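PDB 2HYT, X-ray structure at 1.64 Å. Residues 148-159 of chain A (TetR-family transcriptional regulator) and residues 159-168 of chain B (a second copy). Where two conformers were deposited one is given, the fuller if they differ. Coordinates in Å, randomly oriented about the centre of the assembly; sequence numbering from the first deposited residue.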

ATOM      1  N   ALA A 148      12.718  19.306   1.216  1.00 22.09           N
ATOM      2  CA  ALA A 148      12.628  17.897   1.534  1.00 22.09           C
ATOM      3  C   ALA A 148      13.125  17.142   0.327  1.00 21.80           C
ATOM      4  O   ALA A 148      13.292  17.731  -0.750  1.00 21.80           O
ATOM      5  N   ASP A 149      13.447  15.861   0.490  1.00 20.69           N
ATOM      6  CA  ASP A 149      13.807  15.060  -0.655  1.00 18.84           C
ATOM      7  C   ASP A 149      12.536  14.797  -1.454  1.00 20.67           C
ATOM      8  O   ASP A 149      11.575  14.234  -0.928  1.00 17.47           O
ATOM      9  N   PRO A 150      12.510  15.198  -2.728  1.00 19.36           N
ATOM     10  CA  PRO A 150      11.323  14.978  -3.514  1.00 17.32           C
ATOM     11  C   PRO A 150      10.816  13.553  -3.566  1.00 17.96           C
ATOM     12  O   PRO A 150       9.616  13.342  -3.469  1.00 19.15           O
ATOM     13  N   GLN A 151      11.717  12.576  -3.724  1.00 18.06           N
ATOM     14  CA  GLN A 151      11.296  11.187  -3.860  1.00 16.73           C
ATOM     15  C   GLN A 151      10.699  10.655  -2.544  1.00 19.23           C
ATOM     16  O   GLN A 151       9.695   9.936  -2.545  1.00 19.57           O
ATOM     17  N   ALA A 152      11.365  10.982  -1.450  1.00 18.41           N
ATOM     18  CA  ALA A 152      10.850  10.627  -0.116  1.00 18.38           C
ATOM     19  C   ALA A 152       9.452  11.194   0.141  1.00 18.63           C
ATOM     20  O   ALA A 152       8.556  10.490   0.540  1.00 19.30           O
ATOM     21  N   LEU A 153       9.272  12.471  -0.162  1.00 16.41           N
ATOM     22  CA  LEU A 153       8.002  13.128   0.078  1.00 16.02           C
ATOM     23  C   LEU A 153       6.941  12.587  -0.843  1.00 16.52           C
ATOM     24  O   LEU A 153       5.835  12.341  -0.418  1.00 16.83           O
ATOM     25  N   ALA A 154       7.303  12.300  -2.091  1.00 16.70           N
ATOM     26  CA  ALA A 154       6.351  11.706  -3.028  1.00 17.47           C
ATOM     27  C   ALA A 154       5.902  10.335  -2.568  1.00 17.70           C
ATOM     28  O   ALA A 154       4.746   9.999  -2.712  1.00 16.13           O
ATOM     29  N   SER A 155       6.805   9.536  -1.978  1.00 17.22           N
ATOM     30  CA  SER A 155       6.443   8.199  -1.468  0.50 17.69           C
ATOM     31  C   SER A 155       5.399   8.288  -0.373  1.00 15.62           C
ATOM     32  O   SER A 155       4.454   7.499  -0.337  1.00 17.74           O
ATOM     33  N   LEU A 156       5.627   9.230   0.540  1.00 15.85           N
ATOM     34  CA  LEU A 156       4.714   9.470   1.632  1.00 17.10           C
ATOM     35  C   LEU A 156       3.332   9.890   1.111  1.00 17.62           C
ATOM     36  O   LEU A 156       2.318   9.320   1.493  1.00 17.72           O
ATOM     37  N   ILE A 157       3.332  10.885   0.224  1.00 18.22           N
ATOM     38  CA  ILE A 157       2.063  11.396  -0.318  1.00 16.66           C
ATOM     39  C   ILE A 157       1.289  10.322  -1.101  1.00 16.70           C
ATOM     40  O   ILE A 157       0.119  10.077  -0.845  1.00 17.33           O
ATOM     41  N   TYR A 158       1.962   9.699  -2.062  1.00 16.48           N
ATOM     42  CA  TYR A 158       1.369   8.614  -2.846  1.00 16.45           C
ATOM     43  C   TYR A 158       0.806   7.532  -1.898  1.00 17.63           C
ATOM     44  O   TYR A 158      -0.344   7.063  -2.055  1.00 17.37           O
ATOM     45  N   GLY A 159       1.579   7.123  -0.860  1.00 16.50           N
ATOM     46  CA  GLY A 159       1.118   6.102   0.076  1.00 17.72           C
ATOM     47  C   GLY A 159      -0.162   6.510   0.780  1.00 17.91           C
ATOM     48  O   GLY A 159      -1.092   5.719   0.940  1.00 17.75           O
TER
ATOM     49  N   GLY B 159      -0.960   4.805   5.473  1.00 16.50           N
ATOM     50  CA  GLY B 159      -0.561   4.641   4.080  1.00 17.72           C
ATOM     51  C   GLY B 159       0.775   5.298   3.788  1.00 17.91           C
ATOM     52  O   GLY B 159       1.635   4.741   3.105  1.00 17.75           O
ATOM     53  N   SER B 160       0.973   6.496   4.326  1.00 17.23           N
ATOM     54  CA  SER B 160       2.228   7.209   4.074  1.00 16.57           C
ATOM     55  C   SER B 160       3.409   6.411   4.617  1.00 16.54           C
ATOM     56  O   SER B 160       4.451   6.269   3.958  1.00 17.16           O
ATOM     57  N   LEU B 161       3.223   5.892   5.821  1.00 17.37           N
ATOM     58  CA  LEU B 161       4.302   5.203   6.533  1.00 15.27           C
ATOM     59  C   LEU B 161       4.613   3.890   5.858  1.00 16.63           C
ATOM     60  O   LEU B 161       5.765   3.538   5.696  1.00 17.07           O
ATOM     61  N   ALA B 162       3.572   3.142   5.473  1.00 17.28           N
ATOM     62  CA  ALA B 162       3.746   1.867   4.821  1.00 19.87           C
ATOM     63  C   ALA B 162       4.501   2.031   3.518  1.00 18.21           C
ATOM     64  O   ALA B 162       5.443   1.275   3.216  1.00 17.94           O
ATOM     65  N   GLU B 163       4.164   3.062   2.746  1.00 17.86           N
ATOM     66  CA  GLU B 163       4.840   3.252   1.470  1.00 16.53           C
ATOM     67  C   GLU B 163       6.288   3.727   1.646  1.00 18.73           C
ATOM     68  O   GLU B 163       7.209   3.268   0.940  1.00 18.02           O
ATOM     69  N   ALA B 164       6.470   4.663   2.558  1.00 15.76           N
ATOM     70  CA  ALA B 164       7.812   5.172   2.841  1.00 16.09           C
ATOM     71  C   ALA B 164       8.724   4.040   3.345  1.00 16.30           C
ATOM     72  O   ALA B 164       9.895   3.997   3.005  1.00 19.25           O
ATOM     73  N   ALA B 165       8.195   3.120   4.155  1.00 16.67           N
ATOM     74  CA  ALA B 165       8.984   1.950   4.605  1.00 15.65           C
ATOM     75  C   ALA B 165       9.418   1.082   3.435  1.00 17.51           C
ATOM     76  O   ALA B 165      10.580   0.680   3.363  1.00 19.16           O
ATOM     77  N   PHE B 166       8.524   0.821   2.491  1.00 17.02           N
ATOM     78  CA  PHE B 166       8.900   0.106   1.259  1.00 19.41           C
ATOM     79  C   PHE B 166      10.039   0.795   0.542  1.00 20.23           C
ATOM     80  O   PHE B 166      11.016   0.132   0.128  1.00 24.43           O
ATOM     81  N   TRP B 167       9.912   2.102   0.422  1.00 19.94           N
ATOM     82  CA  TRP B 167      10.862   2.943  -0.296  1.00 21.20           C
ATOM     83  C   TRP B 167      12.208   2.847   0.414  1.00 19.75           C
ATOM     84  O   TRP B 167      13.252   2.588  -0.202  1.00 21.78           O
ATOM     85  N   ILE B 168      12.203   2.970   1.729  1.00 19.03           N
ATOM     86  CA  ILE B 168      13.475   2.891   2.469  1.00 19.95           C
ATOM     87  C   ILE B 168      14.119   1.519   2.248  1.00 21.44           C
ATOM     88  O   ILE B 168      15.348   1.421   2.071  1.00 24.71           O
TER

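How does the start of the chain A helix meet its partner? D149(A), chi1 t, caps the helix by accepting from A152(A) N at OD2 (3.0 Å), and the same OD2 lies 4.0 Å from CZ2 of W167(B). Q151(A), t at chi1 and chi2, points toward chain B, where its OE1 accepts a nearly straight hydrogen bond from W167(B) NE1 at 2.9 Å. That bond gives the indole nitrogen of the buried W167(B) a partner.

What covers the face of that indole? With chi1 t, W167(B) reaches toward chain A and lies against the backbone of A152(A), whose CA sits 3.9 Å from the centroid of the six-membered ring; A152(A) CB touches CH2 at 3.5 Å.

How do the middle turns pack? S155(A), chi1 p, points inward; its OG donates a hydrogen bond back to A152(A) O at 2.6 Å, while lying 3.7 Å from A164(B) CA. L156(A), an mt rotamer, leaves sideways, but its CD2 comes within 3.5 Å of A164(B) CB and 3.8 Å of S160(B) CB.

What lies at the last turn of the chain A stretch, and why can the helices come so close there? Y158(A), chi1 t, brings its ring edge to E163(B), CE2 to OE2 3.7 Å. Beyond it, glycines meet: G159(A) CA lies 3.4 Å from G159(B) O, and a CB on G159(A) would clash with that oxygen and with E163(B) CB.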

ATOM      1  CB  ALA A 148      11.220  17.519   1.842  1.00 21.34           C
ATOM      2  CB  ASP A 149      14.438  13.725  -0.264  1.00 22.18           C
ATOM      3  CG  ASP A 149      14.806  12.912  -1.466  1.00 21.85           C
ATOM      4  OD1 ASP A 149      15.734  13.340  -2.227  1.00 21.45           O
ATOM      5  OD2 ASP A 149      14.167  11.885  -1.699  1.00 23.68           O
ATOM      6  CB  PRO A 150      11.717  15.510  -4.916  1.00 20.18           C
ATOM      7  CG  PRO A 150      12.763  16.422  -4.695  1.00 23.99           C
ATOM      8  CD  PRO A 150      13.524  15.924  -3.502  1.00 18.97           C
ATOM      9  CB  GLN A 151      12.401  10.276  -4.323  1.00 18.96           C
ATOM     10  CG  GLN A 151      11.852   8.960  -4.883  1.00 18.94           C
ATOM     11  CD  GLN A 151      12.903   8.181  -5.613  1.00 25.09           C
ATOM     12  OE1 GLN A 151      13.625   7.411  -5.009  1.00 27.12           O
ATOM     13  NE2 GLN A 151      13.029   8.410  -6.929  1.00 26.88           N
ATOM     14  CB  ALA A 152      11.808  11.116   0.966  1.00 19.71           C
ATOM     15  CB  LEU A 153       8.152  14.624  -0.050  1.00 17.11           C
ATOM     16  CG  LEU A 153       6.931  15.436   0.230  1.00 16.19           C
ATOM     17  CD1 LEU A 153       6.276  15.050   1.597  1.00 21.39           C
ATOM     18  CD2 LEU A 153       7.284  16.927   0.219  1.00 19.50           C
ATOM     19  CB  ALA A 154       6.911  11.663  -4.456  1.00 16.25           C
ATOM     20  CB  SER A 155       7.672   7.429  -0.963  0.50 18.80           C
ATOM     21  OG  SER A 155       8.185   7.889   0.293  0.50 19.10           O
ATOM     22  CB  LEU A 156       5.259  10.535   2.577  1.00 17.52           C
ATOM     23  CG  LEU A 156       6.434  10.057   3.430  1.00 17.72           C
ATOM     24  CD1 LEU A 156       7.257  11.307   3.888  1.00 18.90           C
ATOM     25  CD2 LEU A 156       5.966   9.219   4.587  1.00 18.08           C
ATOM     26  CB  ILE A 157       2.301  12.665  -1.188  1.00 18.21           C
ATOM     27  CG1 ILE A 157       2.872  13.812  -0.344  1.00 21.51           C
ATOM     28  CG2 ILE A 157       1.021  13.062  -1.921  1.00 20.47           C
ATOM     29  CD1 ILE A 157       3.375  14.986  -1.228  1.00 19.52           C
ATOM     30  CB  TYR A 158       2.357   8.028  -3.884  1.00 18.03           C
ATOM     31  CG  TYR A 158       1.833   6.690  -4.388  1.00 17.46           C
ATOM     32  CD1 TYR A 158       0.758   6.654  -5.277  1.00 21.78           C
ATOM     33  CD2 TYR A 158       2.327   5.512  -3.946  1.00 18.20           C
ATOM     34  CE1 TYR A 158       0.214   5.457  -5.692  1.00 21.94           C
ATOM     35  CE2 TYR A 158       1.792   4.304  -4.344  1.00 23.06           C
ATOM     36  CZ  TYR A 158       0.765   4.288  -5.265  1.00 23.25           C
ATOM     37  OH  TYR A 158       0.252   3.083  -5.677  1.00 26.10           O
TER
ATOM     38  CB  SER B 160       2.176   8.607   4.685  1.00 17.54           C
ATOM     39  OG  SER B 160       2.293   8.646   6.107  1.00 19.74           O
ATOM     40  CB  LEU B 161       3.909   4.959   7.979  1.00 16.36           C
ATOM     41  CG  LEU B 161       3.736   6.199   8.846  1.00 14.77           C
ATOM     42  CD1 LEU B 161       3.209   5.793  10.263  1.00 16.42           C
ATOM     43  CD2 LEU B 161       5.035   6.961   8.973  1.00 20.33           C
ATOM     44  CB  ALA B 162       2.366   1.241   4.568  1.00 16.50           C
ATOM     45  CB  GLU B 163       4.077   4.276   0.609  1.00 17.62           C
ATOM     46  CG  GLU B 163       4.412   4.216  -0.845  1.00 19.15           C
ATOM     47  CD  GLU B 163       3.984   2.887  -1.500  1.00 20.40           C
ATOM     48  OE1 GLU B 163       3.155   2.122  -0.912  1.00 25.19           O
ATOM     49  OE2 GLU B 163       4.529   2.601  -2.585  1.00 21.78           O
ATOM     50  CB  ALA B 164       7.751   6.344   3.796  1.00 17.35           C
ATOM     51  CB  ALA B 165       8.235   1.150   5.637  1.00 17.22           C
ATOM     52  CB  PHE B 166       7.729   0.001   0.292  1.00 22.02           C
ATOM     53  CG  PHE B 166       6.700  -1.029   0.670  1.00 24.16           C
ATOM     54  CD1 PHE B 166       7.074  -2.310   1.085  1.00 26.90           C
ATOM     55  CD2 PHE B 166       5.347  -0.770   0.488  1.00 22.67           C
ATOM     56  CE1 PHE B 166       6.097  -3.258   1.387  1.00 28.83           C
ATOM     57  CE2 PHE B 166       4.383  -1.725   0.812  1.00 28.68           C
ATOM     58  CZ  PHE B 166       4.780  -2.978   1.231  1.00 27.71           C
ATOM     59  CB  TRP B 167      10.345   4.376  -0.371  1.00 20.14           C
ATOM     60  CG  TRP B 167      11.270   5.296  -1.033  1.00 22.52           C
ATOM     61  CD1 TRP B 167      11.575   5.347  -2.367  1.00 24.70           C
ATOM     62  CD2 TRP B 167      12.072   6.311  -0.400  1.00 20.26           C
ATOM     63  NE1 TRP B 167      12.482   6.340  -2.604  1.00 25.24           N
ATOM     64  CE2 TRP B 167      12.810   6.942  -1.415  1.00 19.54           C
ATOM     65  CE3 TRP B 167      12.211   6.761   0.912  1.00 18.84           C
ATOM     66  CZ2 TRP B 167      13.682   7.966  -1.155  1.00 22.69           C
ATOM     67  CZ3 TRP B 167      13.084   7.800   1.163  1.00 20.63           C
ATOM     68  CH2 TRP B 167      13.837   8.353   0.149  1.00 22.26           C
ATOM     69  CB  ILE B 168      13.256   3.149   3.966  1.00 19.06           C
ATOM     70  CG1 ILE B 168      12.880   4.601   4.202  1.00 17.23           C
ATOM     71  CG2 ILE B 168      14.477   2.768   4.780  1.00 18.50           C
ATOM     72  CD1 ILE B 168      12.190   4.917   5.544  1.00 17.24           C
TER